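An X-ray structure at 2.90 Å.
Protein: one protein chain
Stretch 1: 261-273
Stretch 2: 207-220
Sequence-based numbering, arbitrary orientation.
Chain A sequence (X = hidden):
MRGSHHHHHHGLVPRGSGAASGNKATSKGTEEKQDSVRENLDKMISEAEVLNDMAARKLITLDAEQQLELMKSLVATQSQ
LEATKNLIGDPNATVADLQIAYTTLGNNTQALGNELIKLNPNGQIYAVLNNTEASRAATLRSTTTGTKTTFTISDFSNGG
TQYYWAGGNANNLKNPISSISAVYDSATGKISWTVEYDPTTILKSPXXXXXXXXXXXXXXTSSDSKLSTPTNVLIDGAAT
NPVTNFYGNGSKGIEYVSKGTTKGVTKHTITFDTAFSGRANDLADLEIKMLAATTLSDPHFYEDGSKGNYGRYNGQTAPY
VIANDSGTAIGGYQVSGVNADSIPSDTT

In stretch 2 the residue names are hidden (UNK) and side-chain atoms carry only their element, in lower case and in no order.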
# COMPACT_ATOMS: atom_id res chain seq x y z
N THR A 261 -2.67 -11.17 15.17
CA THR A 261 -2.34 -12.09 14.08
C THR A 261 -3.61 -12.73 13.48
O THR A 261 -4.74 -12.52 13.93
CB THR A 261 -1.41 -13.21 14.61
OG1 THR A 261 -2.03 -13.90 15.72
CG2 THR A 261 -0.09 -12.63 15.06
N THR A 262 -3.40 -13.53 12.46
CA THR A 262 -4.49 -14.19 11.78
C THR A 262 -4.10 -15.62 11.58
O THR A 262 -3.04 -15.89 11.03
CB THR A 262 -4.68 -13.52 10.43
OG1 THR A 262 -5.16 -12.21 10.68
CG2 THR A 262 -5.66 -14.26 9.60
N LYS A 263 -4.94 -16.55 12.00
CA LYS A 263 -4.56 -17.94 11.80
C LYS A 263 -4.52 -18.16 10.33
O LYS A 263 -5.53 -18.04 9.66
CB LYS A 263 -5.48 -18.98 12.50
CG LYS A 263 -4.66 -20.22 13.04
CD LYS A 263 -5.51 -21.36 13.63
CE LYS A 263 -6.12 -22.30 12.53
NZ LYS A 263 -6.70 -23.60 13.03
N GLY A 264 -3.35 -18.44 9.81
CA GLY A 264 -3.22 -18.76 8.40
C GLY A 264 -3.13 -17.49 7.61
O GLY A 264 -2.83 -16.44 8.15
N VAL A 265 -3.42 -17.60 6.31
CA VAL A 265 -3.32 -16.48 5.38
C VAL A 265 -4.72 -16.10 4.90
O VAL A 265 -5.48 -16.95 4.49
CB VAL A 265 -2.44 -16.92 4.17
CG1 VAL A 265 -2.37 -15.85 3.11
CG2 VAL A 265 -1.05 -17.25 4.65
N THR A 266 -5.07 -14.82 4.99
CA THR A 266 -6.41 -14.37 4.53
C THR A 266 -6.33 -13.00 3.89
O THR A 266 -5.34 -12.27 4.08
CB THR A 266 -7.41 -14.20 5.71
OG1 THR A 266 -7.02 -13.07 6.50
CG2 THR A 266 -7.50 -15.44 6.58
N LYS A 267 -7.41 -12.66 3.16
CA LYS A 267 -7.69 -11.31 2.68
C LYS A 267 -7.64 -10.37 3.83
O LYS A 267 -7.96 -10.75 4.91
CB LYS A 267 -9.10 -11.22 2.12
CG LYS A 267 -9.29 -11.99 0.82
CD LYS A 267 -10.70 -11.81 0.24
CE LYS A 267 -10.78 -12.36 -1.22
NZ LYS A 267 -12.20 -12.55 -1.69
N HIS A 268 -7.28 -9.12 3.58
CA HIS A 268 -7.30 -8.11 4.62
C HIS A 268 -7.77 -6.81 4.06
O HIS A 268 -7.69 -6.61 2.88
CB HIS A 268 -5.92 -7.94 5.17
CG HIS A 268 -5.46 -9.12 5.94
ND1 HIS A 268 -5.92 -9.39 7.21
CD2 HIS A 268 -4.57 -10.09 5.64
CE1 HIS A 268 -5.33 -10.49 7.66
NE2 HIS A 268 -4.50 -10.94 6.73
N THR A 269 -8.24 -5.92 4.93
CA THR A 269 -8.77 -4.63 4.53
C THR A 269 -8.09 -3.59 5.34
O THR A 269 -8.36 -3.47 6.53
CB THR A 269 -10.26 -4.56 4.79
OG1 THR A 269 -10.89 -5.63 4.08
CG2 THR A 269 -10.87 -3.22 4.37
N ILE A 270 -7.20 -2.85 4.71
CA ILE A 270 -6.39 -1.84 5.37
C ILE A 270 -7.00 -0.49 5.08
O ILE A 270 -7.35 -0.23 3.95
CB ILE A 270 -4.98 -1.82 4.78
CG1 ILE A 270 -4.41 -3.26 4.68
CG2 ILE A 270 -4.03 -0.91 5.58
CD1 ILE A 270 -3.26 -3.41 3.67
N THR A 271 -7.14 0.34 6.10
CA THR A 271 -7.69 1.68 5.95
C THR A 271 -6.94 2.69 6.83
O THR A 271 -6.43 2.36 7.92
CB THR A 271 -9.13 1.76 6.39
OG1 THR A 271 -9.17 1.45 7.78
CG2 THR A 271 -9.94 0.81 5.65
N PHE A 272 -6.92 3.93 6.35
CA PHE A 272 -6.29 5.05 7.05
C PHE A 272 -6.74 6.37 6.42
O PHE A 272 -7.36 6.38 5.36
CB PHE A 272 -4.76 4.95 6.99
CG PHE A 272 -4.22 4.90 5.59
CD1 PHE A 272 -3.84 6.04 4.94
CD2 PHE A 272 -4.10 3.70 4.93
CE1 PHE A 272 -3.34 5.98 3.62
CE2 PHE A 272 -3.61 3.63 3.63
CZ PHE A 272 -3.25 4.76 2.97
N ASP A 273 -6.41 7.46 7.10
CA ASP A 273 -6.81 8.80 6.73
C ASP A 273 -5.55 9.62 6.52
O ASP A 273 -4.53 9.36 7.13
CB ASP A 273 -7.64 9.39 7.86
CG ASP A 273 -8.96 8.66 8.07
OD1 ASP A 273 -9.35 7.91 7.12
OD2 ASP A 273 -9.61 8.86 9.15
N UNK A 207 0.76 -25.67 3.91
CA UNK A 207 1.72 -25.75 4.97
C UNK A 207 1.67 -24.53 5.86
O UNK A 207 2.26 -24.60 6.91
c UNK A 207 3.09 -25.88 4.39
N UNK A 208 1.00 -23.45 5.41
CA UNK A 208 0.90 -22.14 6.10
C UNK A 208 -0.33 -22.02 7.05
O UNK A 208 -0.39 -21.10 7.89
c UNK A 208 2.05 -20.44 4.43
c UNK A 208 0.79 -21.02 5.06
c UNK A 208 3.16 -21.43 4.49
c UNK A 208 1.84 -20.00 2.98
N UNK A 209 -1.29 -22.94 6.93
CA UNK A 209 -2.55 -22.84 7.66
C UNK A 209 -2.36 -22.72 9.19
O UNK A 209 -3.23 -22.14 9.87
c UNK A 209 -4.13 -24.03 5.88
n UNK A 209 -5.41 -27.85 5.83
c UNK A 209 -3.49 -24.04 7.34
c UNK A 209 -5.18 -25.19 5.63
c UNK A 209 -4.69 -26.57 6.24
N UNK A 210 -1.27 -23.25 9.74
CA UNK A 210 -1.09 -23.25 11.20
C UNK A 210 -0.39 -21.99 11.69
O UNK A 210 -0.19 -21.82 12.88
c UNK A 210 -0.29 -24.48 11.70
o UNK A 210 1.03 -24.48 11.15
c UNK A 210 -0.98 -25.76 11.32
N UNK A 211 -0.01 -21.11 10.79
CA UNK A 211 0.83 -20.00 11.18
C UNK A 211 0.04 -18.84 11.70
O UNK A 211 -1.13 -18.71 11.41
c UNK A 211 3.65 -20.80 10.72
c UNK A 211 3.46 -19.83 8.35
c UNK A 211 1.65 -19.52 10.00
c UNK A 211 2.72 -20.48 9.55
N UNK A 212 0.72 -17.97 12.44
CA UNK A 212 0.09 -16.82 13.02
C UNK A 212 0.64 -15.61 12.33
O UNK A 212 1.66 -15.06 12.74
c UNK A 212 -1.83 -18.79 17.35
c UNK A 212 0.31 -16.81 14.51
n UNK A 212 -1.65 -20.22 17.87
c UNK A 212 -0.85 -17.53 15.22
c UNK A 212 -0.53 -18.09 16.69
N UNK A 213 -0.04 -15.21 11.28
CA UNK A 213 0.46 -14.19 10.39
C UNK A 213 0.15 -12.77 10.82
O UNK A 213 -0.85 -12.51 11.49
o UNK A 213 -1.48 -14.11 8.94
c UNK A 213 0.15 -15.83 8.55
c UNK A 213 -0.08 -14.39 8.97
N UNK A 214 1.04 -11.88 10.41
CA UNK A 214 0.86 -10.46 10.60
C UNK A 214 0.71 -9.77 9.25
O UNK A 214 1.39 -10.12 8.29
c UNK A 214 1.35 -9.25 13.59
c UNK A 214 2.17 -10.45 15.51
c UNK A 214 2.88 -11.23 14.68
c UNK A 214 2.08 -10.06 12.75
c UNK A 214 2.84 -11.03 13.31
c UNK A 214 1.38 -9.43 14.99
o UNK A 214 2.29 -10.76 16.82
c UNK A 214 2.07 -9.87 11.28
N UNK A 215 -0.12 -8.74 9.19
CA UNK A 215 -0.20 -7.94 7.99
C UNK A 215 0.31 -6.54 8.28
O UNK A 215 0.25 -6.06 9.42
c UNK A 215 -1.79 -7.08 6.26
c UNK A 215 -1.62 -7.96 7.49
o UNK A 215 -1.98 -9.35 7.24
N UNK A 216 0.86 -5.88 7.27
CA UNK A 216 1.36 -4.55 7.47
C UNK A 216 1.19 -3.72 6.24
O UNK A 216 1.14 -4.27 5.13
N UNK A 217 1.16 -2.38 6.42
CA UNK A 217 1.05 -1.42 5.32
C UNK A 217 2.13 -0.41 5.51
O UNK A 217 2.23 0.19 6.55
c UNK A 217 -0.55 0.15 4.16
c UNK A 217 -0.48 -0.03 6.66
c UNK A 217 -0.52 -0.58 2.84
c UNK A 217 -0.31 -0.76 5.36
N UNK A 218 3.00 -0.27 4.53
CA UNK A 218 4.02 0.77 4.60
C UNK A 218 3.42 1.93 3.87
O UNK A 218 2.92 1.75 2.78
c UNK A 218 6.23 1.45 3.57
c UNK A 218 5.27 0.33 3.88
c UNK A 218 8.02 3.50 2.93
c UNK A 218 8.13 2.86 4.12
c UNK A 218 6.16 2.12 2.38
c UNK A 218 7.22 1.82 4.44
o UNK A 218 8.86 4.53 2.55
c UNK A 218 7.04 3.12 2.06
N UNK A 219 3.49 3.12 4.45
CA UNK A 219 2.93 4.29 3.84
C UNK A 219 3.87 5.46 3.97
O UNK A 219 4.35 5.76 5.08
c UNK A 219 1.69 4.75 4.59
c UNK A 219 0.70 3.62 4.78
c UNK A 219 -0.67 4.12 5.36
c UNK A 219 1.05 5.96 3.88
N UNK A 220 4.09 6.18 2.88
CA UNK A 220 5.03 7.31 2.87
C UNK A 220 4.30 8.52 2.29
O UNK A 220 3.84 8.49 1.14
o UNK A 220 8.30 7.78 1.23
o UNK A 220 7.10 9.18 2.32
c UNK A 220 7.27 8.04 1.86
c UNK A 220 6.25 6.92 2.03

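Position 207 carries one side-chain carbon and reaches nothing on stretch 1: Ala207. Position 208 has four carbons forked at the second, hence Leu208; its CB lies 4.2 Å from Val265 CG2, a loose apolar contact. At 209, four carbons in a row end in a nitrogen, so this is Lys209, whose CB points away while its backbone packs against Gly264. Position 210 bears one carbon carrying an oxygen and a carbon, Thr210, also pointing away.

Four carbons forked at the second return at 211. This is Leu211, which closes a type I turn through its N to Leu208 O at 2.9 Å. The turn leaves Leu211 O free to accept a nearly straight hydrogen bond from Gly264 N, 2.7 Å. Gly264 has positive phi, which favours glycine, and an ideal CB there would sit just 3.4 Å from Lys209 O.

At 212, four carbons in a row end in nitrogen: Lys212, paired with Lys263 on the same face of the sheet, its end leading away. Position 213 shows one carbon carrying an oxygen and a carbon, Thr213, the neighbour of Thr262 in the antiparallel ladder. Thr213 N donates to Thr262 O at 3.1 Å and Thr262 N to Thr213 O at 2.9 Å. Thr213 OG1 also lies 2.8 Å from Gly264 O and 3.2 Å from Thr262 O, two acceptors for one proton.

Position 214 has one carbon and a six-carbon ring bearing an oxygen, Tyr214; Thr261 CG2 rests over its ring face, 3.2 Å from Tyr214 CZ. At 215, one carbon carries an oxygen and a carbon: Thr215, with CB over the His268 ring and OG1 3.0 Å from His268 NE2. Position 216 has no side-chain atoms, Gly216.

Four carbons forked at the first, one arm two carbons long, make 217 Ile217; its CB meets Ile270 CG2 at 3.7 Å. Position 218, one carbon then a ring of six bearing an oxygen, is Tyr218, out of reach. The fork at the first of four carbons recurs at 219, Ile219, whose CD1 sits 3.4 Å from Phe272 CE2, over the ring face. Two carbons, the second carrying two oxygens, make 220 Asp220, out of reach.

The contact thus uses two rules. Near the turn, backbone pairing fixes the register; farther along, the strand axes come no nearer than 8.7 Å and cross at -36°, so side chains span the gap. Alternate residues 215, 217 and 219 point toward His268, Ile270 and Phe272, themselves alternate.

Stretch 2 207-220: ALKTLKTYTGIYID
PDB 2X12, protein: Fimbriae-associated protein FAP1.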